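Local structure of cobalamin biosynthesis protein CobN (Mycobacterium tuberculosis, 7C6O) at residues V387-A395 against D699-N707; L423-H433 against A496-V507. The protein probably inserts cobalt into the corrin ring during cobalamin biosynthesis, serving as the large, catalytic subunit of an ATP-dependent cobaltochelatase. One frame throughout, in Å; residues are numbered along the deposited sequence.

Contact 1. Residues V387-A395 against D699-N707; sequences VGLDTPASA and DGLHILGQN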
loop_
_atom_site.group_PDB
_atom_site.type_symbol
_atom_site.label_atom_id
_atom_site.label_comp_id
_atom_site.label_asym_id
_atom_site.label_seq_id
_atom_site.Cartn_x
_atom_site.Cartn_y
_atom_site.Cartn_z
ATOM N N VAL A 387 3.675 -13.069 5.695
ATOM C CA VAL A 387 3.667 -12.467 7.021
ATOM C C VAL A 387 2.401 -12.867 7.765
ATOM O O VAL A 387 1.283 -12.710 7.253
ATOM C CB VAL A 387 3.805 -10.943 6.912
ATOM C CG1 VAL A 387 3.555 -10.288 8.259
ATOM C CG2 VAL A 387 5.196 -10.596 6.401
ATOM N N GLY A 388 2.575 -13.401 8.975
ATOM C CA GLY A 388 1.477 -13.824 9.821
ATOM C C GLY A 388 0.715 -15.045 9.356
ATOM O O GLY A 388 -0.244 -15.446 10.027
ATOM N N LEU A 389 1.111 -15.664 8.247
ATOM C CA LEU A 389 0.325 -16.711 7.614
ATOM C C LEU A 389 1.085 -18.031 7.612
ATOM O O LEU A 389 2.281 -18.072 7.305
ATOM C CB LEU A 389 -0.034 -16.314 6.174
ATOM C CG LEU A 389 -0.984 -17.225 5.394
ATOM C CD1 LEU A 389 -2.391 -17.136 5.960
ATOM C CD2 LEU A 389 -0.974 -16.864 3.913
ATOM N N ASP A 390 0.380 -19.109 7.954
ATOM C CA ASP A 390 0.888 -20.468 7.766
ATOM C C ASP A 390 0.656 -20.824 6.302
ATOM O O ASP A 390 -0.390 -21.357 5.923
ATOM C CB ASP A 390 0.195 -21.447 8.710
ATOM C CG ASP A 390 0.821 -22.840 8.692
ATOM O OD1 ASP A 390 1.439 -23.229 7.678
ATOM O OD2 ASP A 390 0.677 -23.560 9.703
ATOM N N THR A 391 1.650 -20.515 5.469
ATOM C CA THR A 391 1.513 -20.727 4.028
ATOM C C THR A 391 1.298 -22.190 3.657
ATOM O O THR A 391 0.407 -22.466 2.833
ATOM C CB THR A 391 2.733 -20.146 3.305
ATOM O OG1 THR A 391 3.308 -19.106 4.105
ATOM C CG2 THR A 391 2.331 -19.572 1.955
ATOM N N PRO A 392 2.052 -23.163 4.189
ATOM C CA PRO A 392 1.788 -24.557 3.794
ATOM C C PRO A 392 0.410 -25.048 4.199
ATOM O O PRO A 392 -0.265 -25.706 3.397
ATOM C CB PRO A 392 2.906 -25.340 4.499
ATOM C CG PRO A 392 3.991 -24.338 4.704
ATOM C CD PRO A 392 3.267 -23.065 5.022
ATOM N N ALA A 393 -0.031 -24.752 5.425
ATOM C CA ALA A 393 -1.357 -25.193 5.848
ATOM C C ALA A 393 -2.452 -24.482 5.060
ATOM O O ALA A 393 -3.484 -25.087 4.739
ATOM C CB ALA A 393 -1.536 -24.967 7.349
ATOM N N SER A 394 -2.245 -23.203 4.738
ATOM C CA SER A 394 -3.212 -22.476 3.921
ATOM C C SER A 394 -3.283 -23.049 2.512
ATOM O O SER A 394 -4.370 -23.151 1.930
ATOM C CB SER A 394 -2.851 -20.991 3.873
ATOM O OG SER A 394 -2.886 -20.412 5.166
ATOM N N ALA A 395 -2.132 -23.418 1.944
ATOM C CA ALA A 395 -2.122 -24.035 0.622
ATOM C C ALA A 395 -2.863 -25.367 0.630
ATOM O O ALA A 395 -3.646 -25.654 -0.283
ATOM C CB ALA A 395 -0.684 -24.223 0.142
ATOM N N ASP A 699 0.315 -15.785 18.870
ATOM C CA ASP A 699 0.165 -17.045 19.587
ATOM C C ASP A 699 -0.125 -18.172 18.605
ATOM O O ASP A 699 -0.874 -19.110 18.894
ATOM C CB ASP A 699 -0.928 -16.931 20.646
ATOM C CG ASP A 699 -0.892 -18.068 21.642
ATOM O OD1 ASP A 699 0.219 -18.450 22.064
ATOM O OD2 ASP A 699 -1.975 -18.575 22.002
ATOM N N GLY A 700 0.479 -18.084 17.431
ATOM C CA GLY A 700 0.265 -18.994 16.331
ATOM C C GLY A 700 0.328 -18.233 15.025
ATOM O O GLY A 700 0.727 -17.070 14.978
ATOM N N LEU A 701 -0.064 -18.907 13.948
ATOM C CA LEU A 701 -0.134 -18.295 12.631
ATOM C C LEU A 701 -1.532 -18.500 12.074
ATOM O O LEU A 701 -2.209 -19.476 12.405
ATOM C CB LEU A 701 0.906 -18.887 11.672
ATOM C CG LEU A 701 2.370 -18.740 12.091
ATOM C CD1 LEU A 701 3.280 -19.485 11.131
ATOM C CD2 LEU A 701 2.748 -17.272 12.158
ATOM N N HIS A 702 -1.966 -17.575 11.226
ATOM C CA HIS A 702 -3.285 -17.701 10.629
ATOM C C HIS A 702 -3.272 -18.764 9.540
ATOM O O HIS A 702 -2.301 -18.894 8.789
ATOM C CB HIS A 702 -3.760 -16.370 10.044
ATOM C CG HIS A 702 -5.134 -16.438 9.454
ATOM N ND1 HIS A 702 -6.248 -16.748 10.205
ATOM C CD2 HIS A 702 -5.573 -16.260 8.186
ATOM C CE1 HIS A 702 -7.316 -16.749 9.426
ATOM N NE2 HIS A 702 -6.934 -16.458 8.195
ATOM N N ILE A 703 -4.352 -19.535 9.474
ATOM C CA ILE A 703 -4.595 -20.480 8.389
ATOM C C ILE A 703 -5.789 -19.969 7.598
ATOM O O ILE A 703 -6.844 -19.679 8.175
ATOM C CB ILE A 703 -4.841 -21.904 8.913
ATOM C CG1 ILE A 703 -3.612 -22.423 9.657
ATOM C CG2 ILE A 703 -5.193 -22.845 7.764
ATOM C CD1 ILE A 703 -3.805 -23.807 10.238
ATOM N N LEU A 704 -5.611 -19.843 6.284
ATOM C CA LEU A 704 -6.633 -19.268 5.421
ATOM C C LEU A 704 -7.974 -19.959 5.633
ATOM O O LEU A 704 -8.066 -21.189 5.596
ATOM C CB LEU A 704 -6.189 -19.394 3.961
ATOM C CG LEU A 704 -6.473 -18.258 2.982
ATOM C CD1 LEU A 704 -5.946 -16.943 3.525
ATOM C CD2 LEU A 704 -5.830 -18.570 1.638
ATOM N N GLY A 705 -9.011 -19.160 5.886
ATOM C CA GLY A 705 -10.355 -19.669 6.059
ATOM C C GLY A 705 -10.683 -20.210 7.434
ATOM O O GLY A 705 -11.812 -20.672 7.644
ATOM N N GLN A 706 -9.752 -20.159 8.380
ATOM C CA GLN A 706 -9.927 -20.760 9.701
ATOM C C GLN A 706 -10.154 -19.649 10.723
ATOM O O GLN A 706 -9.205 -18.993 11.162
ATOM C CB GLN A 706 -8.714 -21.615 10.057
ATOM C CG GLN A 706 -8.742 -22.219 11.446
ATOM C CD GLN A 706 -7.526 -23.082 11.710
ATOM O OE1 GLN A 706 -6.692 -22.760 12.558
ATOM N NE2 GLN A 706 -7.413 -24.183 10.976
ATOM N N ASN A 707 -11.418 -19.431 11.094
ATOM C CA ASN A 707 -11.709 -18.419 12.100
ATOM C C ASN A 707 -11.380 -18.953 13.494
ATOM O O ASN A 707 -11.662 -20.114 13.797
ATOM C CB ASN A 707 -13.177 -17.993 12.033
ATOM C CG ASN A 707 -14.131 -19.171 12.047
ATOM O OD1 ASN A 707 -13.972 -20.123 11.281
ATOM N ND2 ASN A 707 -15.127 -19.115 12.924
#
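The imidazole of His702 meets Leu389 obliquely: methyl CD1 of Leu389 comes to 4.0 Å from ring atom CD2 of His702. The ring of His612 lies nearly parallel to this imidazole, and NE2 of His702 is hydrogen-bonded to Glu807, consistent with a fixed ring orientation. The second flat group, the carboxylate of Asp390, is met from above its plane at OD1 by Ala393 N (3.1 Å), while OD2 is hydrogen-bonded to ND1 of His1135. Between these groups the two backbones join. His702 N donates to Gly388 O at 3.0 Å, and Asp390 N donates to His702 O at 2.8 Å, in the carbonyl plane and almost straight (169°). Ser394 ties the two segments again one helical turn on. Its OG sits beside its own backbone N (chi1 -62°), where it gives its proton to Asp390 O and accepts from Leu704 N at 3.0 Å; Asp390 O thus takes both the hydroxyl and Ser394 N. On the flanks, Ile703 CD1 makes an apolar contact with Ala393 CB at 3.9 Å, and Leu701 CB touches CB of Asp390 at 4.0 Å. Beyond the bridge, Ile703 to Gln706 form a type II turn, with Gly705 N also bonded to Glu807. This is an N-capped helix start, with Asp390 as the N-cap of helix 391-405, joined to the loop 699-707 by a single beta bridge between Leu389 and His702.

Contact 2. Residues L423-H433 against A496-V507; sequences LIHALIECGGH and AALRAGNLVLMV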
loop_
_atom_site.group_PDB
_atom_site.type_symbol
_atom_site.label_atom_id
_atom_site.label_comp_id
_atom_site.label_asym_id
_atom_site.label_seq_id
_atom_site.Cartn_x
_atom_site.Cartn_y
_atom_site.Cartn_z
ATOM N N LEU A 423 3.601 -31.156 1.619
ATOM C CA LEU A 423 3.399 -30.360 0.413
ATOM C C LEU A 423 4.589 -29.446 0.156
ATOM O O LEU A 423 5.137 -29.417 -0.951
ATOM C CB LEU A 423 2.114 -29.543 0.528
ATOM C CG LEU A 423 1.805 -28.649 -0.677
ATOM C CD1 LEU A 423 1.574 -29.498 -1.923
ATOM C CD2 LEU A 423 0.610 -27.747 -0.402
ATOM N N ILE A 424 5.005 -28.690 1.176
ATOM C CA ILE A 424 6.068 -27.717 0.964
ATOM C C ILE A 424 7.401 -28.418 0.724
ATOM O O ILE A 424 8.225 -27.939 -0.065
ATOM C CB ILE A 424 6.130 -26.724 2.144
ATOM C CG1 ILE A 424 6.855 -25.443 1.726
ATOM C CG2 ILE A 424 6.775 -27.347 3.378
ATOM C CD1 ILE A 424 6.069 -24.609 0.735
ATOM N N HIS A 425 7.631 -29.567 1.369
ATOM C CA HIS A 425 8.850 -30.324 1.098
ATOM C C HIS A 425 8.871 -30.823 -0.340
ATOM O O HIS A 425 9.921 -30.814 -0.993
ATOM C CB HIS A 425 8.981 -31.496 2.069
ATOM C CG HIS A 425 9.240 -31.086 3.484
ATOM N ND1 HIS A 425 9.420 -31.999 4.501
ATOM C CD2 HIS A 425 9.345 -29.862 4.054
ATOM C CE1 HIS A 425 9.628 -31.355 5.636
ATOM N NE2 HIS A 425 9.586 -30.057 5.392
ATOM N N ALA A 426 7.718 -31.265 -0.846
ATOM C CA ALA A 426 7.642 -31.707 -2.235
ATOM C C ALA A 426 7.930 -30.560 -3.193
ATOM O O ALA A 426 8.571 -30.753 -4.233
ATOM C CB ALA A 426 6.267 -32.313 -2.517
ATOM N N LEU A 427 7.468 -29.352 -2.857
ATOM C CA LEU A 427 7.735 -28.197 -3.708
ATOM C C LEU A 427 9.212 -27.823 -3.684
ATOM O O LEU A 427 9.793 -27.509 -4.728
ATOM C CB LEU A 427 6.873 -27.011 -3.275
ATOM C CG LEU A 427 7.084 -25.708 -4.047
ATOM C CD1 LEU A 427 6.878 -25.927 -5.546
ATOM C CD2 LEU A 427 6.163 -24.613 -3.526
ATOM N N ILE A 428 9.837 -27.855 -2.505
ATOM C CA ILE A 428 11.263 -27.549 -2.413
ATOM C C ILE A 428 12.077 -28.544 -3.232
ATOM O O ILE A 428 13.017 -28.168 -3.942
ATOM C CB ILE A 428 11.709 -27.534 -0.939
ATOM C CG1 ILE A 428 11.032 -26.385 -0.188
ATOM C CG2 ILE A 428 13.222 -27.428 -0.839
ATOM C CD1 ILE A 428 11.145 -26.497 1.315
ATOM N N GLU A 429 11.711 -29.825 -3.162
ATOM C CA GLU A 429 12.491 -30.862 -3.828
ATOM C C GLU A 429 12.387 -30.765 -5.347
ATOM O O GLU A 429 13.377 -30.979 -6.054
ATOM C CB GLU A 429 12.034 -32.238 -3.342
ATOM C CG GLU A 429 12.537 -33.404 -4.173
ATOM C CD GLU A 429 12.056 -34.743 -3.645
ATOM O OE1 GLU A 429 12.812 -35.731 -3.754
ATOM O OE2 GLU A 429 10.925 -34.804 -3.117
ATOM N N CYS A 430 11.207 -30.429 -5.871
ATOM C CA CYS A 430 10.958 -30.445 -7.307
ATOM C C CYS A 430 10.626 -29.070 -7.874
ATOM O O CYS A 430 10.225 -28.977 -9.041
ATOM C CB CYS A 430 9.824 -31.422 -7.631
ATOM S SG CYS A 430 10.003 -33.060 -6.880
ATOM N N GLY A 431 10.765 -28.004 -7.089
ATOM C CA GLY A 431 10.416 -26.686 -7.585
ATOM C C GLY A 431 11.385 -25.588 -7.198
ATOM O O GLY A 431 11.189 -24.425 -7.563
ATOM N N GLY A 432 12.435 -25.940 -6.460
ATOM C CA GLY A 432 13.420 -24.950 -6.073
ATOM C C GLY A 432 14.326 -24.564 -7.227
ATOM O O GLY A 432 14.618 -25.361 -8.119
ATOM N N HIS A 433 14.774 -23.311 -7.205
ATOM C CA HIS A 433 15.672 -22.798 -8.236
ATOM C C HIS A 433 17.096 -22.660 -7.700
ATOM O O HIS A 433 17.850 -23.633 -7.651
ATOM C CB HIS A 433 15.179 -21.446 -8.761
ATOM C CG HIS A 433 13.758 -21.459 -9.230
ATOM N ND1 HIS A 433 13.358 -22.102 -10.383
ATOM C CD2 HIS A 433 12.640 -20.901 -8.706
ATOM C CE1 HIS A 433 12.056 -21.943 -10.545
ATOM N NE2 HIS A 433 11.597 -21.218 -9.542
ATOM N N ALA A 496 11.737 -25.130 -12.959
ATOM C CA ALA A 496 11.297 -26.075 -11.943
ATOM C C ALA A 496 9.889 -25.720 -11.488
ATOM O O ALA A 496 9.603 -24.562 -11.170
ATOM C CB ALA A 496 12.259 -26.070 -10.756
ATOM N N ALA A 497 9.008 -26.717 -11.463
ATOM C CA ALA A 497 7.633 -26.507 -11.034
ATOM C C ALA A 497 7.011 -27.855 -10.708
ATOM O O ALA A 497 7.413 -28.888 -11.251
ATOM C CB ALA A 497 6.805 -25.783 -12.103
ATOM N N LEU A 498 6.027 -27.828 -9.815
ATOM C CA LEU A 498 5.324 -29.025 -9.370
ATOM C C LEU A 498 3.949 -29.044 -10.029
ATOM O O LEU A 498 3.075 -28.245 -9.679
ATOM C CB LEU A 498 5.223 -29.042 -7.847
ATOM C CG LEU A 498 4.439 -30.158 -7.158
ATOM C CD1 LEU A 498 4.814 -31.522 -7.712
ATOM C CD2 LEU A 498 4.690 -30.100 -5.655
ATOM N N ARG A 499 3.763 -29.952 -10.985
ATOM C CA ARG A 499 2.537 -30.043 -11.767
ATOM C C ARG A 499 1.716 -31.245 -11.319
ATOM O O ARG A 499 2.260 -32.333 -11.103
ATOM C CB ARG A 499 2.849 -30.161 -13.261
ATOM C CG ARG A 499 3.850 -29.138 -13.780
ATOM C CD ARG A 499 4.318 -29.489 -15.185
ATOM N N ALA A 500 0.405 -31.047 -11.190
ATOM C CA ALA A 500 -0.501 -32.130 -10.808
ATOM C C ALA A 500 -1.903 -31.781 -11.280
ATOM O O ALA A 500 -2.436 -30.730 -10.907
ATOM C CB ALA A 500 -0.483 -32.355 -9.299
ATOM N N GLY A 501 -2.500 -32.659 -12.082
ATOM C CA GLY A 501 -3.828 -32.380 -12.605
ATOM C C GLY A 501 -3.818 -31.112 -13.435
ATOM O O GLY A 501 -2.993 -30.939 -14.340
ATOM N N ASN A 502 -4.740 -30.202 -13.126
ATOM C CA ASN A 502 -4.804 -28.907 -13.789
ATOM C C ASN A 502 -4.126 -27.813 -12.978
ATOM O O ASN A 502 -4.401 -26.627 -13.191
ATOM C CB ASN A 502 -6.255 -28.529 -14.085
ATOM C CG ASN A 502 -6.819 -29.282 -15.272
ATOM O OD1 ASN A 502 -6.073 -29.752 -16.132
ATOM N ND2 ASN A 502 -8.141 -29.397 -15.329
ATOM N N LEU A 503 -3.243 -28.187 -12.061
ATOM C CA LEU A 503 -2.584 -27.248 -11.170
ATOM C C LEU A 503 -1.082 -27.272 -11.403
ATOM O O LEU A 503 -0.505 -28.306 -11.745
ATOM C CB LEU A 503 -2.866 -27.585 -9.707
ATOM C CG LEU A 503 -4.027 -26.907 -8.989
ATOM C CD1 LEU A 503 -5.278 -26.857 -9.838
ATOM C CD2 LEU A 503 -4.291 -27.689 -7.740
ATOM N N VAL A 504 -0.449 -26.121 -11.203
ATOM C CA VAL A 504 1.001 -26.043 -11.124
ATOM C C VAL A 504 1.358 -25.235 -9.886
ATOM O O VAL A 504 0.800 -24.154 -9.656
ATOM C CB VAL A 504 1.631 -25.434 -12.396
ATOM C CG1 VAL A 504 1.083 -24.049 -12.684
ATOM C CG2 VAL A 504 3.147 -25.389 -12.264
ATOM N N LEU A 505 2.242 -25.784 -9.062
ATOM C CA LEU A 505 2.789 -25.089 -7.907
ATOM C C LEU A 505 4.220 -24.699 -8.245
ATOM O O LEU A 505 5.026 -25.555 -8.624
ATOM C CB LEU A 505 2.735 -25.962 -6.651
ATOM C CG LEU A 505 1.415 -25.965 -5.868
ATOM C CD1 LEU A 505 0.271 -26.567 -6.679
ATOM C CD2 LEU A 505 1.575 -26.693 -4.536
ATOM N N MET A 506 4.525 -23.410 -8.130
ATOM C CA MET A 506 5.806 -22.886 -8.571
ATOM C C MET A 506 6.352 -21.924 -7.530
ATOM O O MET A 506 5.616 -21.096 -6.989
ATOM C CB MET A 506 5.677 -22.172 -9.927
ATOM C CG MET A 506 6.985 -21.616 -10.475
ATOM S SD MET A 506 6.774 -20.732 -12.036
ATOM C CE MET A 506 6.424 -22.090 -13.143
ATOM N N VAL A 507 7.641 -22.045 -7.247
ATOM C CA VAL A 507 8.329 -21.032 -6.463
ATOM C C VAL A 507 8.611 -19.844 -7.371
ATOM O O VAL A 507 9.100 -20.012 -8.493
ATOM C CB VAL A 507 9.623 -21.593 -5.857
ATOM C CG1 VAL A 507 10.325 -20.517 -5.055
ATOM C CG2 VAL A 507 9.320 -22.803 -4.988
HETATM O O HOH W 1 10.464 -29.675 -11.853
HETATM O O HOH W 2 8.965 -23.964 -8.524
HETATM O O HOH W 3 14.439 -23.399 -12.448
#
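Leu427 crosses Val507 obliquely, its CG 3.8 Å from Val507 CG2. A chi1 of 178° sets CG of Leu427 trans to its own N and carries CD1 over the hairpin, where it lies 3.6 Å from Leu505 O and also touches Leu498 CB. One turn earlier, Leu423 and Leu505 meet at about a right angle, CD1 of Leu423 against CD2 of Leu505 at 3.8 Å. Leu498 reaches back from the other strand and brings its methyl CD2 against the helix backbone, 4.0 Å from Leu427 N. Past the helix, His433 turns its edge to the strand: NE2 donates to Val507 O at 3.0 Å, with the acceptor in the ring plane but the donor 37° out of the carbonyl plane. A water at ND1 of His433 also serves Ala496 N, and a second water donates to Ala496 O and Gly431 O and accepts from Val507 N. Helix segment 423-431 and strand 503-507 run at 70° to each other. Helix 391-405 packs beside Leu423, strand 369-373 runs parallel to strand 503-507, and helix 530-539 receives Val504 and Met506, the latter pointing away from helix 420-431.

In the fold
After the N-terminal sheets the chain lays down strand 369-373, enters contact 1 just before helix 391-405 and in its first turn, and passes into helix 420-431, the first half of contact 2. Sixty-two residues later the hairpin of strands 492-500 and 503-507 closes contact 2. The chain then adds strands 551-555, 586-591 and 608-612 to the same mixed sheet, and only at 699-707 does it close contact 1. The smaller loop therefore lies within the larger one, without crossing. The centres are about 20 Å apart, yet successive helices join them: Ala395 CB packs 3.8 Å from Leu423 CD2. Contact 2 holds a helix on the sheet, while contact 1 ties in a much later loop.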